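Local coordinates for protein export chaperone SatS (Mycobacterium tuberculosis H37Rv, PDB 6DNM) that acts as a chaperone for the SecA2 protein export pathway, this structure being its C-terminal domain, at residues 31-36 / 42-47; 68-73 / 131-136. All coordinates share one frame; numbering follows the deposited sequence.

Contact 1 (31-36 / 42-47) closes a beta hairpin at one border of the four-stranded sheet, and contact 2 (68-73 / 131-136) ties the loop lying against that hairpin to the end of helix 117-134. Their centres are 6 Å apart. They touch directly: beyond the hairpin, Gly45 O probably accepts a hydrogen bond from Asp70 N at 2.8 Å, fastening the loop backbone to the outgoing strand. The helix side reaches the same place, with Tyr133 OH packed 3.3 Å from Arg46 N. Residues 42-47 are thus the shared element, flanked by their hairpin partner, the loop and the helix end.

Contact 1 of 2, residues 31-36 / 42-47; sequences YTLRCY and IFLGRN
Strand residues Arg34 and Cys35 pair with Phe43 and Ile42 in an antiparallel beta hairpin, formed by strands 29-37 and 40-43, the latter the outermost strand on its side of a four-stranded mixed sheet. Cys35 and Ile42 form the hydrogen-bonded pair: Ile42 N donates to Cys35 O at 2.8 Å, and Cys35 N returns the bond to Ile42 O at 2.9 Å. Arg34 and Phe43 follow as a non-hydrogen-bonded pair whose CA atoms lie only 4.3 Å apart. A further bond from Leu44 N to Leu33 O, 2.9 Å long, holds the chain just as it leaves the strand.

On the face with Arg34 and Phe43, the arginine methylenes do the packing. Arg34 places CG anti to its own backbone nitrogen (chi1 -177°), which lays CG over one face of the Phe43 ring, 3.8 Å from the centroid, in a CH-pi contact. An arginine suits this place because its aliphatic stem covers an aromatic ring while the bent chain carries the guanidinium onward, to a weak hydrogen bond with Asn97. Phe43 also meets Tyr133 of helix 117-134 edge-to-face. Thr32 brings CG2 to the edge of the Phe43 ring, near its plane.

Cys35 and Ile42 occupy the other face, where Leu71 of the following loop packs against both; SG of Cys35 lies 4.0 Å from Ile42 CB. Leu33 and Leu44 meet through their CB atoms and both reach helix 56-63. Leu33 N is buried here without a hydrogen-bonding partner in the model. Thr32, by contrast, has its hydroxyl hydrogen-bonded to Ser51 O, while the same OG1 rests 3.6 Å from Leu44 CB.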
ATOM      1  N   TYR A  31       6.461  -6.407  -2.882  1.00 13.50           N
ATOM      2  CA  TYR A  31       6.117  -6.932  -1.568  1.00 12.84           C
ATOM      3  C   TYR A  31       6.800  -6.091  -0.501  1.00 12.24           C
ATOM      4  O   TYR A  31       7.933  -5.636  -0.685  1.00 13.49           O
ATOM      5  CB  TYR A  31       6.556  -8.403  -1.432  1.00 13.61           C
ATOM      6  CG  TYR A  31       5.810  -9.251  -2.427  1.00 13.87           C
ATOM      7  CD1 TYR A  31       4.569  -9.797  -2.109  1.00 14.85           C
ATOM      8  CD2 TYR A  31       6.307  -9.440  -3.723  1.00 14.69           C
ATOM      9  CE1 TYR A  31       3.862 -10.542  -3.032  1.00 14.83           C
ATOM     10  CE2 TYR A  31       5.597 -10.171  -4.661  1.00 15.14           C
ATOM     11  CZ  TYR A  31       4.382 -10.727  -4.304  1.00 15.61           C
ATOM     12  OH  TYR A  31       3.675 -11.444  -5.233  1.00 17.44           O
ATOM     13  N   THR A  32       6.105  -5.881   0.611  1.00 11.99           N
ATOM     14  CA  THR A  32       6.674  -5.211   1.777  1.00 12.42           C
ATOM     15  C   THR A  32       5.848  -5.615   2.991  1.00 11.33           C
ATOM     16  O   THR A  32       4.963  -6.475   2.895  1.00 12.23           O
ATOM     17  CB  THR A  32       6.785  -3.690   1.569  1.00 12.43           C
ATOM     18  OG1 THR A  32       7.540  -3.110   2.646  1.00 14.26           O
ATOM     19  CG2 THR A  32       5.414  -3.016   1.506  1.00 13.00           C
ATOM     20  N   LEU A  33       6.151  -5.012   4.145  1.00 11.46           N
ATOM     21  CA  LEU A  33       5.410  -5.247   5.377  1.00 11.60           C
ATOM     22  C   LEU A  33       4.786  -3.946   5.860  1.00 12.85           C
ATOM     23  O   LEU A  33       5.356  -2.862   5.685  1.00 13.27           O
ATOM     24  CB  LEU A  33       6.316  -5.770   6.507  1.00 12.66           C
ATOM     25  CG  LEU A  33       7.126  -7.039   6.225  1.00 12.55           C
ATOM     26  CD1 LEU A  33       7.993  -7.396   7.424  1.00 13.00           C
ATOM     27  CD2 LEU A  33       6.214  -8.209   5.866  1.00 13.01           C
ATOM     28  N   ARG A  34       3.617  -4.066   6.492  1.00 13.29           N
ATOM     29  CA  ARG A  34       2.931  -2.914   7.057  1.00 14.92           C
ATOM     30  C   ARG A  34       2.208  -3.328   8.327  1.00 15.08           C
ATOM     31  O   ARG A  34       1.635  -4.419   8.399  1.00 15.85           O
ATOM     32  CB  ARG A  34       1.901  -2.365   6.068  1.00 15.79           C
ATOM     33  CG  ARG A  34       1.182  -1.096   6.558  1.00 18.02           C
ATOM     34  CD  ARG A  34      -0.277  -1.376   6.944  1.00 21.72           C
ATOM     35  NE  ARG A  34      -0.930  -2.077   5.851  1.00 24.10           N
ATOM     36  CZ  ARG A  34      -2.066  -2.764   5.903  1.00 26.80           C
ATOM     37  NH1 ARG A  34      -2.525  -3.353   4.826  1.00 25.02           N
ATOM     38  NH2 ARG A  34      -2.762  -2.868   7.014  1.00 31.20           N
ATOM     39  N   CYS A  35       2.235  -2.447   9.325  1.00 14.36           N
ATOM     40  CA  CYS A  35       1.468  -2.643  10.546  1.00 15.57           C
ATOM     41  C   CYS A  35       0.853  -1.313  10.954  1.00 15.07           C
ATOM     42  O   CYS A  35       1.078  -0.279  10.319  1.00 15.34           O
ATOM     43  CB  CYS A  35       2.341  -3.185  11.680  1.00 16.30           C
ATOM     44  SG  CYS A  35       3.559  -2.011  12.271  1.00 19.03           S
ATOM     45  N   TYR A  36       0.070  -1.340  12.026  1.00 16.04           N
ATOM     46  CA  TYR A  36      -0.469  -0.131  12.631  1.00 17.16           C
ATOM     47  C   TYR A  36      -0.053  -0.090  14.091  1.00 18.82           C
ATOM     48  O   TYR A  36      -0.175  -1.091  14.806  1.00 19.87           O
ATOM     49  CB  TYR A  36      -1.984  -0.097  12.519  1.00 18.06           C
ATOM     50  CG  TYR A  36      -2.455  -0.137  11.089  1.00 17.51           C
ATOM     51  CD1 TYR A  36      -2.492   1.015  10.300  1.00 17.27           C
ATOM     52  CD2 TYR A  36      -2.834  -1.330  10.516  1.00 18.09           C
ATOM     53  CE1 TYR A  36      -2.925   0.967   8.971  1.00 17.30           C
ATOM     54  CE2 TYR A  36      -3.262  -1.385   9.218  1.00 18.00           C
ATOM     55  CZ  TYR A  36      -3.300  -0.248   8.435  1.00 17.80           C
ATOM     56  OH  TYR A  36      -3.732  -0.337   7.120  1.00 18.42           O
ATOM     57  N   ILE A  42       2.791   1.949   9.932  1.00 14.73           N
ATOM     58  CA  ILE A  42       4.247   1.889   9.845  1.00 15.76           C
ATOM     59  C   ILE A  42       4.605   0.810   8.833  1.00 14.49           C
ATOM     60  O   ILE A  42       4.125  -0.325   8.933  1.00 14.71           O
ATOM     61  CB  ILE A  42       4.934   1.605  11.200  1.00 17.18           C
ATOM     62  CG1 ILE A  42       4.383   2.502  12.316  1.00 19.88           C
ATOM     63  CG2 ILE A  42       6.432   1.812  11.068  1.00 18.19           C
ATOM     64  CD1 ILE A  42       5.097   2.328  13.645  1.00 23.35           C
ATOM     65  N   PHE A  43       5.432   1.163   7.854  1.00 14.72           N
ATOM     66  CA  PHE A  43       5.874   0.217   6.841  1.00 13.18           C
ATOM     67  C   PHE A  43       7.312  -0.203   7.115  1.00 13.48           C
ATOM     68  O   PHE A  43       8.054   0.454   7.847  1.00 14.83           O
ATOM     69  CB  PHE A  43       5.822   0.842   5.442  1.00 13.43           C
ATOM     70  CG  PHE A  43       4.433   1.078   4.914  1.00 13.59           C
ATOM     71  CD1 PHE A  43       3.850   0.183   4.029  1.00 14.54           C
ATOM     72  CD2 PHE A  43       3.733   2.228   5.247  1.00 13.81           C
ATOM     73  CE1 PHE A  43       2.592   0.414   3.519  1.00 14.63           C
ATOM     74  CE2 PHE A  43       2.466   2.463   4.731  1.00 15.18           C
ATOM     75  CZ  PHE A  43       1.899   1.555   3.866  1.00 15.62           C
ATOM     76  N   LEU A  44       7.700  -1.316   6.511  1.00 13.12           N
ATOM     77  CA  LEU A  44       9.104  -1.679   6.426  1.00 12.87           C
ATOM     78  C   LEU A  44       9.801  -0.615   5.592  1.00 13.73           C
ATOM     79  O   LEU A  44       9.630  -0.557   4.372  1.00 15.47           O
ATOM     80  CB  LEU A  44       9.222  -3.058   5.783  1.00 13.88           C
ATOM     81  CG  LEU A  44      10.628  -3.619   5.639  1.00 13.76           C
ATOM     82  CD1 LEU A  44      11.224  -3.900   7.031  1.00 16.61           C
ATOM     83  CD2 LEU A  44      10.606  -4.889   4.777  1.00 15.16           C
ATOM     84  N   GLY A  45      10.553   0.256   6.245  1.00 14.23           N
ATOM     85  CA  GLY A  45      11.130   1.398   5.564  1.00 15.01           C
ATOM     86  C   GLY A  45      11.798   2.307   6.566  1.00 16.53           C
ATOM     87  O   GLY A  45      11.877   2.004   7.759  1.00 16.96           O
ATOM     88  N   ARG A  46      12.280   3.436   6.055  1.00 16.95           N
ATOM     89  CA  ARG A  46      12.927   4.432   6.894  1.00 19.62           C
ATOM     90  C   ARG A  46      12.763   5.791   6.239  1.00 20.21           C
ATOM     91  O   ARG A  46      12.652   5.891   5.015  1.00 20.29           O
ATOM     92  CB  ARG A  46      14.424   4.132   7.075  1.00 23.33           C
ATOM     93  CG  ARG A  46      15.180   4.043   5.750  1.00 28.50           C
ATOM     94  CD  ARG A  46      16.455   3.209   5.856  1.00 33.19           C
ATOM     95  NE  ARG A  46      17.289   3.333   4.662  1.00 36.16           N
ATOM     96  CZ  ARG A  46      17.290   2.469   3.650  1.00 38.02           C
ATOM     97  NH1 ARG A  46      18.085   2.667   2.607  1.00 38.94           N
ATOM     98  NH2 ARG A  46      16.498   1.405   3.679  1.00 38.21           N
ATOM     99  N   ASN A  47      12.734   6.833   7.070  1.00 20.75           N
ATOM    100  CA  ASN A  47      12.689   8.217   6.592  1.00 22.84           C
ATOM    101  C   ASN A  47      11.530   8.455   5.622  1.00 22.33           C
ATOM    102  O   ASN A  47      11.670   9.139   4.605  1.00 23.23           O
ATOM    103  CB  ASN A  47      14.032   8.642   5.994  1.00 26.80           C
ATOM    104  CG  ASN A  47      15.189   8.416   6.954  1.00 30.96           C
ATOM    105  OD1 ASN A  47      15.085   8.725   8.137  1.00 32.88           O
ATOM    106  ND2 ASN A  47      16.291   7.871   6.448  1.00 32.51           N
TER

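Contact 2 of 2, residues 68-73 / 131-136; sequences DHDLSD and GDYSED
The backbones at Asp70 and Tyr133 keep well apart, their CA atoms 10.2 Å from each other, so that the loop between helices 56-63 and 77-86 meets the end of helix 117-134 by side chains alone. One bond spans the gap: Tyr133 OH donates to Asp70 OD2 at 2.6 Å, a short bond between a phenol and a carboxylate. The hydroxyl approaches OD2 on its anti side, 30° out of the carboxylate plane, and OD2 in turn lies at the edge of the tyrosine ring, near the ring plane. The carboxylate and ring are steeply inclined, 71° apart. Tyr133 has CG anti to the backbone nitrogen (chi1 172°), sending the long side chain out from the helix toward the loop; a tyrosine suits the position because its rigid ring bridges the distance and ends in a donor.

Asp70 is the second residue of a type I beta turn running from His69 to Ser72, where its short carboxylate offers the tyrosine hydroxyl an acceptor. The carbonyl oxygen His69 O takes two donors from the same face of its plane, Ser72 N at 3.2 Å and Ser72 OG at 3.0 Å. Serine fits because its short hydroxyl can fold back on the turn. His69 also offers ND1 to Leu71 N at 3.1 Å, with the donor practically in the ring plane, and NE2 is hydrogen-bonded to Tyr77. Held at both nitrogens, the imidazole is probably fixed in rotation and ties Leu71 N to the start of the turn.

Just past Tyr133 the chain leaves the helix. Glu135 turns to positive phi, Glu135 N bonds back to Asp132 O, and a weak bond runs from Asp136 N to Gly131 O: the Schellman motif that ends many alpha helices, here within two residues of Tyr133.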
ATOM      1  N   ASP A  68      18.288  -1.623  10.842  1.00 33.45           N
ATOM      2  CA  ASP A  68      17.673  -0.559  11.618  1.00 32.78           C
ATOM      3  C   ASP A  68      16.708   0.147  10.675  1.00 29.10           C
ATOM      4  O   ASP A  68      17.122   0.904   9.791  1.00 30.82           O
ATOM      5  CB  ASP A  68      18.714   0.394  12.192  1.00 37.28           C
ATOM      6  CG  ASP A  68      18.150   1.263  13.295  1.00 42.54           C
ATOM      7  OD1 ASP A  68      18.041   2.490  13.093  1.00 45.04           O
ATOM      8  OD2 ASP A  68      17.802   0.715  14.363  1.00 44.82           O
ATOM      9  N   HIS A  69      15.425  -0.144  10.842  1.00 22.75           N
ATOM     10  CA  HIS A  69      14.365   0.478  10.069  1.00 19.47           C
ATOM     11  C   HIS A  69      13.174   0.657  10.998  1.00 18.03           C
ATOM     12  O   HIS A  69      13.241   0.352  12.192  1.00 18.39           O
ATOM     13  CB  HIS A  69      13.996  -0.365   8.845  1.00 18.19           C
ATOM     14  CG  HIS A  69      13.709  -1.799   9.172  1.00 17.00           C
ATOM     15  ND1 HIS A  69      12.701  -2.175  10.034  1.00 16.01           N
ATOM     16  CD2 HIS A  69      14.308  -2.943   8.770  1.00 16.78           C
ATOM     17  CE1 HIS A  69      12.691  -3.493  10.148  1.00 15.78           C
ATOM     18  NE2 HIS A  69      13.659  -3.983   9.393  1.00 16.30           N
ATOM     19  N   ASP A  70      12.059   1.117  10.436  1.00 15.39           N
ATOM     20  CA  ASP A  70      10.962   1.572  11.277  1.00 15.66           C
ATOM     21  C   ASP A  70      10.220   0.451  11.989  1.00 15.51           C
ATOM     22  O   ASP A  70       9.454   0.743  12.913  1.00 16.32           O
ATOM     23  CB  ASP A  70      10.002   2.456  10.485  1.00 17.42           C
ATOM     24  CG  ASP A  70      10.612   3.797  10.126  1.00 19.23           C
ATOM     25  OD1 ASP A  70      11.612   4.207  10.764  1.00 21.07           O
ATOM     26  OD2 ASP A  70      10.063   4.461   9.227  1.00 19.65           O
ATOM     27  N   LEU A  71      10.420  -0.809  11.598  1.00 13.87           N
ATOM     28  CA  LEU A  71       9.780  -1.924  12.283  1.00 13.94           C
ATOM     29  C   LEU A  71      10.703  -2.648  13.250  1.00 14.20           C
ATOM     30  O   LEU A  71      10.226  -3.500  14.010  1.00 14.84           O
ATOM     31  CB  LEU A  71       9.267  -2.956  11.270  1.00 14.70           C
ATOM     32  CG  LEU A  71       8.312  -2.447  10.192  1.00 14.41           C
ATOM     33  CD1 LEU A  71       7.877  -3.602   9.306  1.00 15.85           C
ATOM     34  CD2 LEU A  71       7.089  -1.784  10.779  1.00 15.67           C
ATOM     35  N   SER A  72      12.002  -2.346  13.248  1.00 14.48           N
ATOM     36  CA  SER A  72      12.958  -3.263  13.859  1.00 15.19           C
ATOM     37  C   SER A  72      12.957  -3.227  15.384  1.00 15.85           C
ATOM     38  O   SER A  72      13.534  -4.128  15.996  1.00 17.74           O
ATOM     39  CB  SER A  72      14.366  -3.004  13.326  1.00 17.81           C
ATOM     40  OG  SER A  72      14.802  -1.710  13.685  1.00 19.68           O
ATOM     41  N   ASP A  73      12.319  -2.237  16.009  1.00 14.88           N
ATOM     42  CA  ASP A  73      12.194  -2.193  17.459  1.00 16.61           C
ATOM     43  C   ASP A  73      10.800  -2.563  17.945  1.00 16.43           C
ATOM     44  O   ASP A  73      10.509  -2.433  19.141  1.00 17.54           O
ATOM     45  CB  ASP A  73      12.630  -0.827  17.987  1.00 19.47           C
ATOM     46  CG  ASP A  73      14.066  -0.527  17.649  1.00 23.67           C
ATOM     47  OD1 ASP A  73      14.918  -1.389  17.941  1.00 25.04           O
ATOM     48  OD2 ASP A  73      14.343   0.549  17.086  1.00 26.95           O
ATOM     49  N   GLY A 131       0.491   8.051   2.552  1.00 16.23           N
ATOM     50  CA  GLY A 131       0.546   9.461   2.898  1.00 18.08           C
ATOM     51  C   GLY A 131       0.792   9.683   4.377  1.00 18.86           C
ATOM     52  O   GLY A 131       1.599  10.533   4.763  1.00 20.24           O
ATOM     53  N   ASP A 132       0.119   8.902   5.227  1.00 17.17           N
ATOM     54  CA  ASP A 132       0.307   9.054   6.664  1.00 18.95           C
ATOM     55  C   ASP A 132       1.725   8.669   7.070  1.00 19.02           C
ATOM     56  O   ASP A 132       2.378   9.387   7.838  1.00 20.19           O
ATOM     57  CB  ASP A 132      -0.709   8.190   7.416  1.00 20.17           C
ATOM     58  CG  ASP A 132      -2.141   8.694   7.275  1.00 22.34           C
ATOM     59  OD1 ASP A 132      -2.366   9.765   6.667  1.00 24.11           O
ATOM     60  OD2 ASP A 132      -3.053   8.004   7.774  1.00 24.77           O
ATOM     61  N   TYR A 133       2.218   7.542   6.556  1.00 17.87           N
ATOM     62  CA  TYR A 133       3.555   7.077   6.909  1.00 18.68           C
ATOM     63  C   TYR A 133       4.627   8.045   6.423  1.00 19.71           C
ATOM     64  O   TYR A 133       5.624   8.280   7.114  1.00 21.53           O
ATOM     65  CB  TYR A 133       3.790   5.686   6.314  1.00 16.93           C
ATOM     66  CG  TYR A 133       5.219   5.200   6.469  1.00 16.14           C
ATOM     67  CD1 TYR A 133       5.727   4.863   7.720  1.00 15.73           C
ATOM     68  CD2 TYR A 133       6.063   5.104   5.371  1.00 15.76           C
ATOM     69  CE1 TYR A 133       7.036   4.423   7.862  1.00 16.17           C
ATOM     70  CE2 TYR A 133       7.364   4.656   5.500  1.00 16.48           C
ATOM     71  CZ  TYR A 133       7.851   4.325   6.751  1.00 16.47           C
ATOM     72  OH  TYR A 133       9.152   3.883   6.872  1.00 17.35           O
ATOM     73  N   SER A 134       4.438   8.617   5.236  1.00 18.96           N
ATOM     74  CA  SER A 134       5.423   9.533   4.677  1.00 21.36           C
ATOM     75  C   SER A 134       5.378  10.911   5.318  1.00 22.51           C
ATOM     76  O   SER A 134       6.262  11.731   5.043  1.00 23.40           O
ATOM     77  CB  SER A 134       5.205   9.683   3.171  1.00 24.56           C
ATOM     78  OG  SER A 134       4.001  10.380   2.899  1.00 26.40           O
ATOM     79  N   GLU A 135       4.371  11.187   6.149  1.00 22.39           N
ATOM     80  CA  GLU A 135       4.203  12.492   6.792  1.00 24.36           C
ATOM     81  C   GLU A 135       4.093  13.622   5.771  1.00 24.03           C
ATOM     82  O   GLU A 135       4.501  14.754   6.028  1.00 25.51           O
ATOM     83  CB  GLU A 135       5.288  12.766   7.840  1.00 28.77           C
ATOM     84  CG  GLU A 135       5.293  11.746   8.963  1.00 34.08           C
ATOM     85  CD  GLU A 135       6.307  12.075  10.037  1.00 38.83           C
ATOM     86  OE1 GLU A 135       6.150  11.586  11.175  1.00 41.25           O
ATOM     87  OE2 GLU A 135       7.258  12.830   9.741  1.00 40.74           O
ATOM     88  N   ASP A 136       3.527  13.308   4.609  1.00 23.15           N
ATOM     89  CA  ASP A 136       3.338  14.246   3.511  1.00 24.43           C
ATOM     90  C   ASP A 136       1.849  14.335   3.221  1.00 22.93           C
ATOM     91  O   ASP A 136       1.157  13.313   3.180  1.00 24.02           O
ATOM     92  CB  ASP A 136       4.061  13.724   2.261  1.00 26.80           C
ATOM     93  CG  ASP A 136       4.187  14.769   1.169  1.00 29.72           C
ATOM     94  OD1 ASP A 136       5.333  15.091   0.787  1.00 31.95           O
ATOM     95  OD2 ASP A 136       3.147  15.264   0.691  1.00 28.52           O
TER